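PDB 4ONY: extracellular solute-binding protein family 5 from Brucella melitensis, which probably binds peptides or related solutes in the periplasm and delivers them to an ABC transporter for uptake. Local coordinates for residues E338-S342 and N343-G347; R350-S354 and F355-S359; E385-N389 and G390-P394; D539-S542 and A543-L547. All blocks are in the same frame, centred on the assembly; numbering follows the deposited sequence.

Interaction 1 (E338-S342 and N343-G347)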
loop_
_atom_site.group_PDB
_atom_site.type_symbol
_atom_site.label_atom_id
_atom_site.label_comp_id
_atom_site.label_asym_id
_atom_site.label_seq_id
_atom_site.Cartn_x
_atom_site.Cartn_y
_atom_site.Cartn_z
ATOM N N GLU A 338 17.634 -16.180 9.678
ATOM C CA GLU A 338 18.937 -15.606 9.979
ATOM C C GLU A 338 19.996 -16.144 9.017
ATOM O O GLU A 338 20.841 -15.387 8.527
ATOM C CB GLU A 338 19.329 -15.812 11.439
ATOM C CG GLU A 338 18.549 -14.954 12.436
ATOM C CD GLU A 338 17.073 -15.296 12.504
ATOM O OE1 GLU A 338 16.739 -16.503 12.549
ATOM O OE2 GLU A 338 16.218 -14.346 12.512
ATOM N N TRP A 339 19.908 -17.416 8.676
ATOM C CA TRP A 339 20.777 -17.939 7.632
ATOM C C TRP A 339 20.556 -17.216 6.301
ATOM O O TRP A 339 21.519 -16.816 5.614
ATOM C CB TRP A 339 20.591 -19.447 7.429
ATOM C CG TRP A 339 21.586 -19.993 6.418
ATOM C CD1 TRP A 339 22.855 -20.463 6.692
ATOM C CD2 TRP A 339 21.430 -20.071 4.991
ATOM N NE1 TRP A 339 23.493 -20.828 5.520
ATOM C CE2 TRP A 339 22.648 -20.603 4.461
ATOM C CE3 TRP A 339 20.407 -19.727 4.104
ATOM C CZ2 TRP A 339 22.856 -20.781 3.071
ATOM C CZ3 TRP A 339 20.608 -19.910 2.712
ATOM C CH2 TRP A 339 21.821 -20.440 2.222
ATOM N N ALA A 340 19.293 -17.069 5.899
ATOM C CA ALA A 340 18.970 -16.494 4.609
ATOM C C ALA A 340 19.430 -15.037 4.541
ATOM O O ALA A 340 19.993 -14.566 3.523
ATOM C CB ALA A 340 17.481 -16.596 4.340
ATOM N N ASN A 341 19.218 -14.310 5.628
ATOM C CA ASN A 341 19.541 -12.899 5.598
ATOM C C ASN A 341 21.050 -12.771 5.382
ATOM O O ASN A 341 21.553 -11.995 4.538
ATOM C CB ASN A 341 19.102 -12.224 6.906
ATOM C CG ASN A 341 18.940 -10.701 6.775
ATOM O OD1 ASN A 341 18.850 -10.164 5.682
ATOM N ND2 ASN A 341 18.947 -10.013 7.901
ATOM N N SER A 342 21.778 -13.540 6.163
ATOM C CA SER A 342 23.217 -13.444 6.186
ATOM C C SER A 342 23.842 -13.872 4.860
ATOM O O SER A 342 24.725 -13.198 4.339
ATOM C CB SER A 342 23.763 -14.306 7.331
ATOM O OG SER A 342 25.160 -14.190 7.322
ATOM N N ASN A 343 23.349 -14.975 4.300
ATOM C CA ASN A 343 23.960 -15.620 3.128
ATOM C C ASN A 343 23.421 -15.206 1.796
ATOM O O ASN A 343 24.137 -15.328 0.835
ATOM C CB ASN A 343 23.849 -17.145 3.237
ATOM C CG ASN A 343 24.700 -17.677 4.346
ATOM O OD1 ASN A 343 25.893 -17.903 4.141
ATOM N ND2 ASN A 343 24.135 -17.824 5.541
ATOM N N LEU A 344 22.172 -14.759 1.725
ATOM C CA LEU A 344 21.547 -14.385 0.459
ATOM C C LEU A 344 21.332 -12.869 0.298
ATOM O O LEU A 344 21.327 -12.367 -0.824
ATOM C CB LEU A 344 20.173 -15.053 0.341
ATOM C CG LEU A 344 20.073 -16.585 0.574
ATOM C CD1 LEU A 344 18.645 -17.059 0.317
ATOM C CD2 LEU A 344 21.033 -17.346 -0.320
ATOM N N PHE A 345 21.143 -12.150 1.409
ATOM C CA PHE A 345 20.631 -10.773 1.390
ATOM C C PHE A 345 21.532 -9.754 2.114
ATOM O O PHE A 345 21.093 -8.657 2.425
ATOM C CB PHE A 345 19.212 -10.749 2.006
ATOM C CG PHE A 345 18.254 -11.692 1.335
ATOM C CD1 PHE A 345 18.142 -11.725 -0.057
ATOM C CD2 PHE A 345 17.472 -12.565 2.090
ATOM C CE1 PHE A 345 17.268 -12.596 -0.686
ATOM C CE2 PHE A 345 16.569 -13.423 1.462
ATOM C CZ PHE A 345 16.466 -13.439 0.080
ATOM N N ALA A 346 22.783 -10.126 2.343
ATOM C CA ALA A 346 23.804 -9.235 2.906
ATOM C C ALA A 346 23.331 -8.592 4.217
ATOM O O ALA A 346 23.700 -7.463 4.526
ATOM C CB ALA A 346 24.208 -8.167 1.882
ATOM N N GLY A 347 22.475 -9.300 4.964
ATOM C CA GLY A 347 22.011 -8.809 6.242
ATOM C C GLY A 347 21.041 -7.646 6.191
ATOM O O GLY A 347 20.724 -7.083 7.228
HETATM O O HOH W 1 24.556 -12.121 1.395
#
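Asn343 has the most surface buried here, and its carboxamide lies over one face of the Trp339 indole one helical turn earlier. The amide and ring planes are only 20° apart, so the two groups are stacked, with ND2 of Asn343 3.0 Å above the indole plane and displaced toward its rim. Asn343 CB continues the cover, 3.8 Å from the centroid of the six-membered ring of Trp339 in a CH-pi contact. The indole comes to lie alongside the later turn because Trp339 CG is anti to the backbone N (chi1 -175°). A second constraint fixes the amide: ND2 of Asn343 donates to Trp339 O at 2.8 Å, with the oxygen lying close to the plane of the Asn343 amide, while Asn343 N donates to the same oxygen at 2.9 Å. One carbonyl therefore grips both the backbone and the side chain of Asn343.

Asn341 works through its backbone oxygen at the helix end. Phe345 N (3.2 Å) and Gly347 N (2.9 Å) reach Asn341 O from opposite faces of the carbonyl plane, the latter closing the chain as it turns away from the helix. The Asn341 side chain packs on Gly347, and its OD1 accepts from Tyr349 N.

Helix 337-344 lays Trp339, Ala340 and Leu344 against helix 443-458, where Ala451, Arg454, Ile448 and Lys447 meet them. The Phe345 ring meets Tyr349 edge-to-face and also contacts the Tyr561 ring of strand 557-562.

Interaction 2 (R350-S354 and F355-S359)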
loop_
_atom_site.group_PDB
_atom_site.type_symbol
_atom_site.label_atom_id
_atom_site.label_comp_id
_atom_site.label_asym_id
_atom_site.label_seq_id
_atom_site.Cartn_x
_atom_site.Cartn_y
_atom_site.Cartn_z
ATOM N N ARG A 350 14.925 -7.414 7.680
ATOM C CA ARG A 350 14.473 -7.671 9.010
ATOM C C ARG A 350 13.299 -8.607 8.905
ATOM O O ARG A 350 12.478 -8.534 7.966
ATOM C CB ARG A 350 14.053 -6.358 9.729
ATOM C CG ARG A 350 14.623 -6.188 11.151
ATOM C CD ARG A 350 15.930 -5.325 11.287
ATOM N NE ARG A 350 17.040 -5.776 10.413
ATOM C CZ ARG A 350 18.283 -5.251 10.350
ATOM N NH1 ARG A 350 19.163 -5.724 9.473
ATOM N NH2 ARG A 350 18.657 -4.249 11.132
ATOM N N ARG A 351 13.167 -9.456 9.917
ATOM C CA ARG A 351 12.117 -10.457 9.921
ATOM C C ARG A 351 10.739 -9.792 10.036
ATOM O O ARG A 351 10.537 -8.908 10.857
ATOM C CB ARG A 351 12.285 -11.407 11.126
ATOM C CG ARG A 351 11.354 -12.629 11.052
ATOM C CD ARG A 351 11.748 -13.613 9.954
ATOM N NE ARG A 351 10.707 -14.606 9.642
ATOM C CZ ARG A 351 10.637 -15.861 10.150
ATOM N NH1 ARG A 351 11.523 -16.315 11.016
ATOM N NH2 ARG A 351 9.668 -16.665 9.753
ATOM N N THR A 352 9.793 -10.246 9.239
ATOM C CA THR A 352 8.415 -9.775 9.336
ATOM C C THR A 352 7.703 -10.704 10.317
ATOM O O THR A 352 7.828 -11.923 10.241
ATOM C CB THR A 352 7.728 -9.830 7.957
ATOM O OG1 THR A 352 8.358 -8.902 7.050
ATOM C CG2 THR A 352 6.263 -9.503 8.094
ATOM N N GLN A 353 6.951 -10.131 11.227
ATOM C CA GLN A 353 6.226 -10.903 12.231
ATOM C C GLN A 353 4.673 -10.694 12.211
ATOM O O GLN A 353 3.976 -11.574 12.594
ATOM C CB GLN A 353 6.724 -10.516 13.628
ATOM C CG GLN A 353 8.228 -10.597 13.824
ATOM C CD GLN A 353 8.602 -10.293 15.252
ATOM O OE1 GLN A 353 8.347 -11.045 16.154
ATOM N NE2 GLN A 353 9.109 -9.118 15.460
ATOM N N SER A 354 4.205 -9.511 11.829
ATOM C CA SER A 354 2.801 -9.111 11.897
ATOM C C SER A 354 2.288 -8.815 10.483
ATOM O O SER A 354 3.072 -8.395 9.626
ATOM C CB SER A 354 2.718 -7.811 12.697
ATOM O OG SER A 354 1.430 -7.191 12.674
ATOM N N PHE A 355 0.980 -8.933 10.311
ATOM C CA PHE A 355 0.325 -8.482 9.096
ATOM C C PHE A 355 0.194 -6.952 9.038
ATOM O O PHE A 355 -0.218 -6.442 8.019
ATOM C CB PHE A 355 -1.030 -9.179 8.958
ATOM C CG PHE A 355 -0.906 -10.665 8.719
ATOM C CD1 PHE A 355 -0.783 -11.146 7.457
ATOM C CD2 PHE A 355 -0.869 -11.543 9.758
ATOM C CE1 PHE A 355 -0.654 -12.484 7.218
ATOM C CE2 PHE A 355 -0.723 -12.902 9.545
ATOM C CZ PHE A 355 -0.632 -13.374 8.269
ATOM N N TRP A 356 0.569 -6.235 10.115
ATOM C CA TRP A 356 0.688 -4.782 10.069
ATOM C C TRP A 356 2.085 -4.400 10.592
ATOM O O TRP A 356 2.264 -3.422 11.313
ATOM C CB TRP A 356 -0.474 -4.082 10.834
ATOM C CG TRP A 356 -1.746 -4.182 10.025
ATOM C CD1 TRP A 356 -2.190 -3.314 9.059
ATOM C CD2 TRP A 356 -2.679 -5.267 10.037
ATOM N NE1 TRP A 356 -3.350 -3.784 8.469
ATOM C CE2 TRP A 356 -3.674 -4.983 9.040
ATOM C CE3 TRP A 356 -2.774 -6.451 10.772
ATOM C CZ2 TRP A 356 -4.733 -5.825 8.792
ATOM C CZ3 TRP A 356 -3.835 -7.294 10.529
ATOM C CH2 TRP A 356 -4.814 -6.983 9.534
ATOM N N GLU A 357 3.071 -5.171 10.157
ATOM C CA GLU A 357 4.470 -5.030 10.544
ATOM C C GLU A 357 4.974 -3.586 10.536
ATOM O O GLU A 357 4.879 -2.880 9.535
ATOM C CB GLU A 357 5.331 -5.854 9.586
ATOM C CG GLU A 357 6.838 -5.844 9.847
ATOM C CD GLU A 357 7.226 -6.413 11.193
ATOM O OE1 GLU A 357 6.572 -7.346 11.670
ATOM O OE2 GLU A 357 8.213 -5.930 11.789
ATOM N N GLY A 358 5.590 -3.219 11.636
ATOM C CA GLY A 358 6.259 -1.938 11.786
ATOM C C GLY A 358 5.334 -0.788 12.112
ATOM O O GLY A 358 5.796 0.363 12.145
ATOM N N SER A 359 4.036 -1.053 12.301
ATOM C CA SER A 359 3.088 0.009 12.578
ATOM C C SER A 359 2.472 -0.165 13.958
ATOM O O SER A 359 2.574 -1.212 14.570
ATOM C CB SER A 359 1.974 0.041 11.515
ATOM O OG SER A 359 1.048 -1.035 11.676
HETATM O O HOH W 2 9.554 -7.004 13.734
#
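The carboxylate of Glu357 is the flat group that meets residues 350-354, and two backbone amides reach its OE1 from different directions. Gln353 N donates at 2.8 Å from well above the carboxylate plane, 52° out of it, whereas Ser354 N, at 3.2 Å, approaches almost in line with the C-O bond. The other oxygen, Glu357 OE2, accepts from a water at 2.6 Å, and that water takes a hydrogen bond from Gln353 NE2; Gln353 OE1 is hydrogen-bonded to His393 ND1. The Phe355 ring meets the main chain of Ser354 obliquely and meets Trp503 and Tyr557 edge-to-face.

Ser354 heads an ST motif. Its OG accepts from Trp356 N at 2.9 Å with a nearly straight N-H (164°), and a weak bond from Glu357 N to Ser354 O accompanies it. The same hydroxyl is hydrogen-bonded to Asp548 OD2, while Asp548 OD1 takes the N-H of Phe355, so one carboxylate braces the turn. Glu357 carries CG opposite its backbone nitrogen (chi1 -179°) and bends at chi2, which brings the carboxylate back to residues 353-354. A type II beta turn follows from Trp356 to Ser359. Trp356 O accepts both Ser359 N at 3.1 Å and Ser359 OG at 2.7 Å, and Gly358 supplies the positive phi.

The loop leaves edge strand 350-351, which pairs with strand 557-562. Trp356 packs on helix 537-553, and Thr352 and Phe355 pack on Met310 of strand 310-315.

Interaction 3 (E385-N389 and G390-P394)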
loop_
_atom_site.group_PDB
_atom_site.type_symbol
_atom_site.label_atom_id
_atom_site.label_comp_id
_atom_site.label_asym_id
_atom_site.label_seq_id
_atom_site.Cartn_x
_atom_site.Cartn_y
_atom_site.Cartn_z
ATOM N N GLU A 385 -2.041 -18.459 23.422
ATOM C CA GLU A 385 -1.643 -17.750 24.606
ATOM C C GLU A 385 -0.427 -16.817 24.387
ATOM O O GLU A 385 -0.431 -15.664 24.864
ATOM C CB GLU A 385 -1.326 -18.737 25.761
ATOM C CG GLU A 385 -0.833 -18.013 26.995
ATOM C CD GLU A 385 -0.561 -18.922 28.196
ATOM O OE1 GLU A 385 0.440 -19.701 28.195
ATOM O OE2 GLU A 385 -1.324 -18.789 29.165
ATOM N N ASP A 386 0.628 -17.316 23.744
ATOM C CA ASP A 386 1.825 -16.451 23.520
ATOM C C ASP A 386 1.505 -15.229 22.641
ATOM O O ASP A 386 1.992 -14.127 22.872
ATOM C CB ASP A 386 3.077 -17.227 23.010
ATOM C CG ASP A 386 2.849 -18.011 21.679
ATOM O OD1 ASP A 386 1.740 -18.016 21.071
ATOM O OD2 ASP A 386 3.844 -18.645 21.251
ATOM N N VAL A 387 0.622 -15.412 21.687
ATOM C CA VAL A 387 0.225 -14.290 20.814
ATOM C C VAL A 387 -0.650 -13.300 21.601
ATOM O O VAL A 387 -0.540 -12.094 21.402
ATOM C CB VAL A 387 -0.489 -14.793 19.544
ATOM C CG1 VAL A 387 -1.037 -13.661 18.693
ATOM C CG2 VAL A 387 0.455 -15.638 18.689
ATOM N N MET A 388 -1.521 -13.810 22.451
ATOM C CA MET A 388 -2.416 -12.975 23.228
ATOM C C MET A 388 -1.640 -12.136 24.242
ATOM O O MET A 388 -1.991 -10.957 24.457
ATOM C CB MET A 388 -3.442 -13.829 23.956
ATOM C CG MET A 388 -4.503 -13.068 24.752
ATOM S SD MET A 388 -5.773 -12.465 23.641
ATOM C CE MET A 388 -6.746 -13.972 23.502
ATOM N N ASN A 389 -0.590 -12.708 24.837
ATOM C CA ASN A 389 0.199 -12.000 25.865
ATOM C C ASN A 389 1.361 -11.183 25.305
ATOM O O ASN A 389 2.036 -10.499 26.047
ATOM C CB ASN A 389 0.657 -12.913 27.045
ATOM C CG ASN A 389 1.662 -14.004 26.651
ATOM O OD1 ASN A 389 2.402 -13.874 25.694
ATOM N ND2 ASN A 389 1.721 -15.064 27.453
ATOM N N GLY A 390 1.563 -11.219 23.997
ATOM C CA GLY A 390 2.630 -10.425 23.375
ATOM C C GLY A 390 4.044 -10.978 23.604
ATOM O O GLY A 390 5.032 -10.217 23.578
ATOM N N THR A 391 4.154 -12.284 23.823
ATOM C CA THR A 391 5.467 -12.923 23.953
ATOM C C THR A 391 5.854 -13.745 22.732
ATOM O O THR A 391 6.959 -14.243 22.654
ATOM C CB THR A 391 5.518 -13.851 25.204
ATOM O OG1 THR A 391 4.529 -14.872 25.066
ATOM C CG2 THR A 391 5.280 -13.029 26.490
ATOM N N TRP A 392 4.948 -13.896 21.772
ATOM C CA TRP A 392 5.239 -14.635 20.546
ATOM C C TRP A 392 6.150 -13.861 19.574
ATOM O O TRP A 392 5.915 -12.689 19.285
ATOM C CB TRP A 392 3.928 -14.995 19.806
ATOM C CG TRP A 392 4.236 -15.661 18.504
ATOM C CD1 TRP A 392 4.562 -16.987 18.307
ATOM C CD2 TRP A 392 4.336 -15.024 17.235
ATOM N NE1 TRP A 392 4.874 -17.187 16.991
ATOM C CE2 TRP A 392 4.718 -16.004 16.308
ATOM C CE3 TRP A 392 4.155 -13.716 16.795
ATOM C CZ2 TRP A 392 4.895 -15.719 14.951
ATOM C CZ3 TRP A 392 4.344 -13.416 15.442
ATOM C CH2 TRP A 392 4.703 -14.410 14.532
ATOM N N HIS A 393 7.149 -14.556 19.050
ATOM C CA HIS A 393 7.912 -14.141 17.887
ATOM C C HIS A 393 8.302 -15.392 17.103
ATOM O O HIS A 393 8.450 -16.482 17.674
ATOM C CB HIS A 393 9.188 -13.365 18.275
ATOM C CG HIS A 393 8.912 -12.274 19.256
ATOM N ND1 HIS A 393 8.463 -11.027 18.873
ATOM C CD2 HIS A 393 8.902 -12.279 20.611
ATOM C CE1 HIS A 393 8.243 -10.296 19.951
ATOM N NE2 HIS A 393 8.484 -11.042 21.018
ATOM N N PRO A 394 8.472 -15.239 15.782
ATOM C CA PRO A 394 9.028 -16.328 15.049
ATOM C C PRO A 394 10.408 -16.686 15.636
ATOM O O PRO A 394 11.081 -15.813 16.166
ATOM C CB PRO A 394 9.196 -15.744 13.652
ATOM C CG PRO A 394 8.319 -14.559 13.587
ATOM C CD PRO A 394 8.315 -14.026 14.976
#
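Helix 385-389 ends in a Schellman motif, in which Asp386 O takes the N-H of Thr391. The evidence is the 6→1 and 5→2 backbone bonds: Thr391 N donates to Asp386 O at 3.0 Å, in the carbonyl plane, and Gly390 N reaches Val387 O at 3.5 Å, the 5→2 bond being weak. Gly390 has the positive phi expected at this position (75°). Trp392 N adds a further bond to Asp386 O at 3.2 Å, from far above the carbonyl plane, so that oxygen serves two donors of the departing chain. Val387 O also accepts from Arg549 NH1.

The Asn389 side chain was modelled in two conformers; in the one given, OD1 lies so close to Thr391 OG1 that this bond is doubtful. Asp386 OD1 is satisfied by a salt bridge to Arg384 NE.

Val387 and Trp392 run side by side, Val387 CG2 being 3.7 Å from Trp392 CB, and both also touch Ile552 of helix 537-553. Trp392 CG lies anti to the backbone N (chi1 176°), which places the indole alongside Val387. The carboxylate of Asp386 stands steeply to the indole, planes 70° apart, and its OD2 lies at the ring edge, in plane, 3.5 Å from Trp392 CD1.

Interaction 4 (D539-S542 and A543-L547)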
loop_
_atom_site.group_PDB
_atom_site.type_symbol
_atom_site.label_atom_id
_atom_site.label_comp_id
_atom_site.label_asym_id
_atom_site.label_seq_id
_atom_site.Cartn_x
_atom_site.Cartn_y
_atom_site.Cartn_z
ATOM N N ASP A 539 -10.487 2.274 19.434
ATOM C CA ASP A 539 -11.237 1.072 19.126
ATOM C C ASP A 539 -10.776 0.411 17.844
ATOM O O ASP A 539 -10.796 -0.805 17.764
ATOM C CB ASP A 539 -12.732 1.338 19.017
ATOM C CG ASP A 539 -13.347 1.677 20.342
ATOM O OD1 ASP A 539 -12.636 1.563 21.366
ATOM O OD2 ASP A 539 -14.544 2.042 20.332
ATOM N N PHE A 540 -10.409 1.218 16.855
ATOM C CA PHE A 540 -9.966 0.704 15.585
ATOM C C PHE A 540 -8.622 -0.032 15.754
ATOM O O PHE A 540 -8.453 -1.164 15.244
ATOM C CB PHE A 540 -9.872 1.829 14.567
ATOM C CG PHE A 540 -9.450 1.386 13.196
ATOM C CD1 PHE A 540 -10.328 0.687 12.377
ATOM C CD2 PHE A 540 -8.190 1.653 12.715
ATOM C CE1 PHE A 540 -9.973 0.281 11.103
ATOM C CE2 PHE A 540 -7.819 1.280 11.413
ATOM C CZ PHE A 540 -8.700 0.570 10.612
ATOM N N VAL A 541 -7.671 0.596 16.409
ATOM C CA VAL A 541 -6.390 -0.013 16.638
ATOM C C VAL A 541 -6.556 -1.338 17.403
ATOM O O VAL A 541 -5.902 -2.341 17.092
ATOM C CB VAL A 541 -5.427 0.926 17.375
ATOM C CG1 VAL A 541 -4.165 0.176 17.826
ATOM C CG2 VAL A 541 -5.030 2.117 16.492
ATOM N N SER A 542 -7.437 -1.346 18.387
ATOM C CA SER A 542 -7.649 -2.540 19.150
ATOM C C SER A 542 -8.206 -3.651 18.255
ATOM O O SER A 542 -7.765 -4.805 18.319
ATOM C CB SER A 542 -8.604 -2.261 20.301
ATOM O OG SER A 542 -7.956 -1.457 21.268
ATOM N N ALA A 543 -9.167 -3.303 17.411
ATOM C CA ALA A 543 -9.809 -4.325 16.568
ATOM C C ALA A 543 -8.842 -4.899 15.550
ATOM O O ALA A 543 -8.861 -6.096 15.261
ATOM C CB ALA A 543 -11.052 -3.751 15.880
ATOM N N VAL A 544 -7.993 -4.042 14.979
ATOM C CA VAL A 544 -7.030 -4.513 13.999
ATOM C C VAL A 544 -5.980 -5.412 14.651
ATOM O O VAL A 544 -5.591 -6.441 14.094
ATOM C CB VAL A 544 -6.350 -3.371 13.237
ATOM C CG1 VAL A 544 -5.341 -3.930 12.243
ATOM C CG2 VAL A 544 -7.383 -2.542 12.438
ATOM N N ARG A 545 -5.497 -4.997 15.806
ATOM C CA ARG A 545 -4.557 -5.850 16.531
ATOM C C ARG A 545 -5.184 -7.244 16.807
ATOM O O ARG A 545 -4.501 -8.273 16.692
ATOM C CB ARG A 545 -4.119 -5.179 17.818
ATOM C CG ARG A 545 -3.159 -4.006 17.576
ATOM C CD ARG A 545 -2.702 -3.419 18.912
ATOM N NE ARG A 545 -1.822 -2.277 18.727
ATOM C CZ ARG A 545 -1.601 -1.353 19.639
ATOM N NH1 ARG A 545 -2.083 -1.447 20.860
ATOM N NH2 ARG A 545 -0.809 -0.354 19.344
ATOM N N ALA A 546 -6.467 -7.263 17.160
ATOM C CA ALA A 546 -7.130 -8.522 17.442
ATOM C C ALA A 546 -7.187 -9.379 16.180
ATOM O O ALA A 546 -6.919 -10.578 16.253
ATOM C CB ALA A 546 -8.532 -8.281 18.004
ATOM N N LEU A 547 -7.459 -8.757 15.016
ATOM C CA LEU A 547 -7.413 -9.466 13.733
ATOM C C LEU A 547 -6.016 -10.047 13.531
ATOM O O LEU A 547 -5.866 -11.229 13.230
ATOM C CB LEU A 547 -7.816 -8.570 12.546
ATOM C CG LEU A 547 -7.776 -9.224 11.141
ATOM C CD1 LEU A 547 -8.629 -10.483 11.048
ATOM C CD2 LEU A 547 -8.253 -8.266 10.068
#
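Asp539 to Ala543, Phe540 to Val544, Val541 to Arg545 and Ser542 to Ala546 are joined by successive i to i+4 bonds, the mark of a regular alpha-helix, here the N-terminal half of helix 537-553. The N-O distances are uniform: Val544 N to Phe540 O is 2.9 Å and Arg545 N to Val541 O is 3.0 Å, with N-H...O angles of 162° and 167°. All nine residues have helical phi and psi, so the bonding pattern runs unbroken across the segment boundary.

Two side-chain pairs ride on this frame. Val544 sets CG2 over one face of the Phe540 ring, 3.9 Å from its centroid and shifted toward the rim, a CH-pi contact. The same methyl also approaches Phe540 O at 3.3 Å. On that side of the helix, Pro495 touches both residues, the His22 ring meets Phe540, and Trp356 packs on Val544.

The Ser542 hydroxyl is hydrogen-bonded to Asp369 OD2, just before helix 370-376, and to Ala538 O, and its side chain touches Arg371. Ala543 and Leu547 face helix 522-533 through Leu531.

Arg545 lies alongside Val541, its chain extended from CG to NE and pointing the same way, while NH2 bonds to Gln360 O. The extended chain carries the guanidinium to the valine, and chi4 (159°) turns its plane to it, with Val541 CG1 3.4 Å above that plane and over its centre.

How the interactions relate
All four contacts are local, and they follow one another along the chain from interaction 1 to interaction 4. Interactions 1 and 2 adjoin in sequence, helix 337-344 leading to edge strand 350-351 of the six-stranded mixed sheet, with centres about 18 Å apart. Interaction 2 is the hub: Gln353 OE1 probably bonds to His393 ND1 at 2.7 Å in interaction 3, and Trp356 packs on Val544 and Leu547 of interaction 4. Its centre lies about 14 Å and about 15 Å from theirs. Interactions 3 and 4 do not touch, yet interaction 4 lies on helix 537-553 and interaction 3 packs on it through Val387 and Trp392. The centres of interactions 1 and 4 are about 33 Å apart. Through residues 350-359 the sheet edge is joined to helix 537-553.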